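Local coordinates for protein telethonin (Homo sapiens, PDB 1YA5) that caps titin at the sarcomeric Z-disk, mediating the antiparallel assembly of two titin molecules, at residues 1-10 and 23-34. The protein carries 4 engineered substitutions. Residues are numbered along the deposited sequence; the frame is centred on the assembly and turned at random.
Engineered in segment 1-10: S8 (natural residue Cys). With SO4 (sulfate ion), chain G.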
loop_
_atom_site.group_PDB
_atom_site.type_symbol
_atom_site.label_atom_id
_atom_site.label_comp_id
_atom_site.label_asym_id
_atom_site.label_seq_id
_atom_site.Cartn_x
_atom_site.Cartn_y
_atom_site.Cartn_z
ATOM N N MET C 1 11.210 -6.655 2.679
ATOM C CA MET C 1 11.238 -8.077 2.233
ATOM C C MET C 1 10.948 -8.121 0.736
ATOM O O MET C 1 11.711 -7.523 -0.024
ATOM C CB MET C 1 10.321 -8.949 3.097
ATOM C CG MET C 1 10.563 -8.712 4.597
ATOM S SD MET C 1 11.716 -7.305 4.955
ATOM C CE MET C 1 10.653 -5.888 5.266
ATOM N N ALA C 2 9.892 -8.786 0.280
ATOM C CA ALA C 2 9.680 -8.820 -1.177
ATOM C C ALA C 2 8.580 -7.882 -1.669
ATOM O O ALA C 2 7.447 -8.312 -1.863
ATOM C CB ALA C 2 9.441 -10.257 -1.677
ATOM N N THR C 3 8.908 -6.607 -1.869
ATOM C CA THR C 3 8.044 -5.713 -2.642
ATOM C C THR C 3 7.435 -6.488 -3.804
ATOM O O THR C 3 8.104 -7.309 -4.410
ATOM C CB THR C 3 8.844 -4.541 -3.223
ATOM O OG1 THR C 3 10.227 -4.743 -2.931
ATOM C CG2 THR C 3 8.449 -3.223 -2.578
ATOM N N SER C 4 6.162 -6.236 -4.096
ATOM C CA SER C 4 5.539 -6.778 -5.295
ATOM C C SER C 4 5.201 -5.613 -6.172
ATOM O O SER C 4 4.673 -4.616 -5.697
ATOM C CB SER C 4 4.255 -7.546 -4.971
ATOM O OG SER C 4 4.413 -8.373 -3.826
ATOM N N GLU C 5 5.496 -5.745 -7.456
ATOM C CA GLU C 5 5.239 -4.689 -8.417
ATOM C C GLU C 5 4.191 -5.181 -9.406
ATOM O O GLU C 5 4.441 -6.096 -10.171
ATOM C CB GLU C 5 6.544 -4.318 -9.156
ATOM C CG GLU C 5 7.013 -2.871 -8.966
ATOM C CD GLU C 5 5.857 -1.845 -8.922
ATOM O OE1 GLU C 5 5.787 -1.065 -7.942
ATOM O OE2 GLU C 5 5.018 -1.796 -9.867
ATOM N N LEU C 6 3.016 -4.574 -9.370
ATOM C CA LEU C 6 1.910 -4.973 -10.229
ATOM C C LEU C 6 1.677 -3.935 -11.317
ATOM O O LEU C 6 1.567 -2.742 -11.028
ATOM C CB LEU C 6 0.617 -5.075 -9.404
ATOM C CG LEU C 6 0.195 -6.403 -8.767
ATOM C CD1 LEU C 6 1.376 -7.050 -8.058
ATOM C CD2 LEU C 6 -0.955 -6.164 -7.819
ATOM N N SER C 7 1.547 -4.389 -12.557
ATOM C CA SER C 7 1.314 -3.486 -13.673
ATOM C C SER C 7 -0.049 -3.541 -14.353
ATOM O O SER C 7 -0.785 -4.509 -14.242
ATOM C CB SER C 7 2.402 -3.661 -14.691
ATOM O OG SER C 7 3.272 -2.556 -14.554
ATOM N N SER C 8 -0.388 -2.488 -15.064
ATOM C CA SER C 8 -1.590 -2.529 -15.881
ATOM C C SER C 8 -1.332 -2.090 -17.311
ATOM O O SER C 8 -0.598 -1.152 -17.540
ATOM C CB SER C 8 -2.638 -1.642 -15.277
ATOM O OG SER C 8 -2.836 -2.064 -13.973
ATOM N N GLU C 9 -1.954 -2.759 -18.268
ATOM C CA GLU C 9 -1.846 -2.364 -19.662
ATOM C C GLU C 9 -3.198 -2.039 -20.320
ATOM O O GLU C 9 -4.243 -2.504 -19.902
ATOM C CB GLU C 9 -1.124 -3.444 -20.438
ATOM C CG GLU C 9 0.237 -3.814 -19.843
ATOM C CD GLU C 9 0.150 -4.559 -18.521
ATOM O OE1 GLU C 9 0.941 -4.252 -17.602
ATOM O OE2 GLU C 9 -0.693 -5.469 -18.397
ATOM N N VAL C 10 -3.171 -1.206 -21.341
ATOM C CA VAL C 10 -4.295 -1.106 -22.239
ATOM C C VAL C 10 -3.735 -1.132 -23.630
ATOM O O VAL C 10 -2.652 -0.637 -23.843
ATOM C CB VAL C 10 -5.036 0.193 -22.082
ATOM C CG1 VAL C 10 -5.830 0.458 -23.311
ATOM C CG2 VAL C 10 -5.912 0.127 -20.896
ATOM N N ALA C 23 -0.544 1.360 -23.747
ATOM C CA ALA C 23 -0.162 1.976 -22.470
ATOM C C ALA C 23 0.222 0.857 -21.508
ATOM O O ALA C 23 -0.487 -0.151 -21.389
ATOM C CB ALA C 23 -1.335 2.807 -21.897
ATOM N N GLU C 24 1.374 1.007 -20.863
ATOM C CA GLU C 24 1.776 0.126 -19.770
ATOM C C GLU C 24 2.183 1.000 -18.580
ATOM O O GLU C 24 2.958 1.947 -18.745
ATOM C CB GLU C 24 2.941 -0.775 -20.211
ATOM C CG GLU C 24 2.844 -2.229 -19.727
ATOM C CD GLU C 24 4.209 -2.887 -19.438
ATOM O OE1 GLU C 24 4.422 -3.388 -18.302
ATOM O OE2 GLU C 24 5.068 -2.899 -20.346
ATOM N N TRP C 25 1.661 0.700 -17.386
ATOM C CA TRP C 25 2.122 1.435 -16.218
ATOM C C TRP C 25 2.261 0.678 -14.894
ATOM O O TRP C 25 1.536 -0.268 -14.578
ATOM C CB TRP C 25 1.305 2.698 -16.016
ATOM C CG TRP C 25 -0.100 2.462 -15.589
ATOM C CD1 TRP C 25 -0.597 2.548 -14.326
ATOM C CD2 TRP C 25 -1.203 2.128 -16.436
ATOM N NE1 TRP C 25 -1.951 2.306 -14.327
ATOM C CE2 TRP C 25 -2.352 2.044 -15.610
ATOM C CE3 TRP C 25 -1.336 1.901 -17.816
ATOM C CZ2 TRP C 25 -3.623 1.754 -16.119
ATOM C CZ3 TRP C 25 -2.599 1.600 -18.319
ATOM C CH2 TRP C 25 -3.727 1.533 -17.471
ATOM N N LYS C 26 3.231 1.135 -14.094
ATOM C CA LYS C 26 3.433 0.671 -12.734
ATOM C C LYS C 26 2.211 1.081 -11.958
ATOM O O LYS C 26 2.036 2.260 -11.688
ATOM C CB LYS C 26 4.667 1.330 -12.139
ATOM C CG LYS C 26 5.959 0.865 -12.772
ATOM C CD LYS C 26 7.156 1.627 -12.201
ATOM C CE LYS C 26 8.436 0.785 -12.225
ATOM N NZ LYS C 26 9.094 0.850 -13.552
ATOM N N ASP C 27 1.344 0.133 -11.621
ATOM C CA ASP C 27 0.025 0.491 -11.078
ATOM C C ASP C 27 0.011 0.456 -9.564
ATOM O O ASP C 27 -0.299 1.456 -8.912
ATOM C CB ASP C 27 -1.044 -0.453 -11.629
ATOM C CG ASP C 27 -2.412 -0.249 -10.989
ATOM O OD1 ASP C 27 -2.495 0.306 -9.868
ATOM O OD2 ASP C 27 -3.418 -0.652 -11.595
ATOM N N LEU C 28 0.338 -0.705 -9.024
ATOM C CA LEU C 28 0.308 -0.938 -7.594
ATOM C C LEU C 28 1.683 -1.375 -7.186
ATOM O O LEU C 28 2.322 -2.166 -7.880
ATOM C CB LEU C 28 -0.667 -2.060 -7.268
ATOM C CG LEU C 28 -1.328 -2.132 -5.893
ATOM C CD1 LEU C 28 -1.440 -0.755 -5.327
ATOM C CD2 LEU C 28 -2.713 -2.723 -6.017
ATOM N N THR C 29 2.142 -0.862 -6.056
ATOM C CA THR C 29 3.394 -1.306 -5.493
ATOM C C THR C 29 3.181 -1.693 -4.025
ATOM O O THR C 29 2.583 -0.941 -3.280
ATOM C CB THR C 29 4.405 -0.198 -5.588
ATOM O OG1 THR C 29 5.712 -0.728 -5.323
ATOM C CG2 THR C 29 4.078 0.850 -4.549
ATOM N N LEU C 30 3.664 -2.875 -3.632
ATOM C CA LEU C 30 3.483 -3.403 -2.274
ATOM C C LEU C 30 4.812 -3.693 -1.637
ATOM O O LEU C 30 5.608 -4.465 -2.177
ATOM C CB LEU C 30 2.705 -4.714 -2.312
ATOM C CG LEU C 30 2.100 -5.162 -0.979
ATOM C CD1 LEU C 30 0.741 -4.435 -0.691
ATOM C CD2 LEU C 30 1.913 -6.665 -0.980
ATOM N N SER C 31 5.067 -3.105 -0.479
ATOM C CA SER C 31 6.303 -3.446 0.211
ATOM C C SER C 31 6.130 -3.871 1.653
ATOM O O SER C 31 5.088 -3.613 2.285
ATOM C CB SER C 31 7.362 -2.340 0.108
ATOM O OG SER C 31 6.772 -1.068 -0.060
ATOM N N THR C 32 7.188 -4.519 2.148
ATOM C CA THR C 32 7.306 -4.959 3.525
ATOM C C THR C 32 8.193 -4.001 4.297
ATOM O O THR C 32 9.280 -3.658 3.832
ATOM C CB THR C 32 7.948 -6.339 3.548
ATOM O OG1 THR C 32 7.127 -7.235 2.794
ATOM C CG2 THR C 32 8.044 -6.898 4.960
ATOM N N ARG C 33 7.733 -3.565 5.470
ATOM C CA ARG C 33 8.594 -2.818 6.379
ATOM C C ARG C 33 9.055 -3.700 7.525
ATOM O O ARG C 33 8.263 -4.442 8.104
ATOM C CB ARG C 33 7.881 -1.590 6.934
ATOM C CG ARG C 33 7.093 -0.807 5.909
ATOM C CD ARG C 33 8.001 0.004 5.020
ATOM N NE ARG C 33 9.012 0.718 5.793
ATOM C CZ ARG C 33 10.246 0.948 5.364
ATOM N NH1 ARG C 33 10.617 0.510 4.171
ATOM N NH2 ARG C 33 11.108 1.603 6.125
ATOM N N PRO C 34 10.346 -3.618 7.867
ATOM C CA PRO C 34 10.908 -4.434 8.947
ATOM C C PRO C 34 10.082 -4.331 10.222
ATOM O O PRO C 34 9.297 -3.396 10.393
ATOM C CB PRO C 34 12.285 -3.809 9.181
ATOM C CG PRO C 34 12.239 -2.464 8.449
ATOM C CD PRO C 34 11.351 -2.720 7.280
HETATM S S SO4 G . 13.026 4.092 3.637
HETATM O O1 SO4 G . 14.179 4.906 3.243
HETATM O O2 SO4 G . 11.807 4.906 3.590
HETATM O O3 SO4 G . 12.874 2.965 2.713
HETATM O O4 SO4 G . 13.233 3.567 4.990
#
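S8 and W25 form one of the antiparallel hydrogen-bonded pairs that join strand 4-10 to strand 23-33. W25 N reaches S8 O at 2.9 Å, and S8 N returns to W25 O. V10 with A23 and S4 with L30 are likewise bonded both ways, although the place of L30 O is less sure.

A classic beta bulge interrupts the pairing. D27 and L28 both face L6, and L6 O accepts from D27 N at 2.9 Å and from L28 N at 3.1 Å. Beyond the bulge the register shifts by one, and S7 pairs with K26.

Polar side chains link the strands at S8 and D27. S8 is an engineered residue in place of cysteine. Its OG donates to the anti lone pair of D27 OD2 at 2.8 Å. D27 CB already points to strand 4-10, and with CG opposite the backbone N (chi1 173°) OD2 meets S8 OG. A chain of another protein also bonds to both, its backbone to D27 OD2 and a polar side chain to S8 OG. A bond from T29 OG1 to E5 OE1 is doubtful.

Ring and aliphatic contacts lie on the face with L6, S8, W25 and L28. S8 CB sits over the six-membered ring of W25, 3.9 Å from its centroid, in a CH-pi contact. S8 O lies above the W25 ring plane, offset toward the rim. L6 CB meets L28 CB at 3.9 Å, the two side chains lying side by side.

In this N-terminal part of telethonin, the segments form the part of hairpin 4-14/19-33 away from its turn. Strand 49-62 pairs with the other edge of 19-33, through backbone bonds at D27, T29, S31 and R33. Two chains of another protein, consistent with the titin molecules it assembles, extend the sheet, one beside E9 and V10, the other beside A23 and E24.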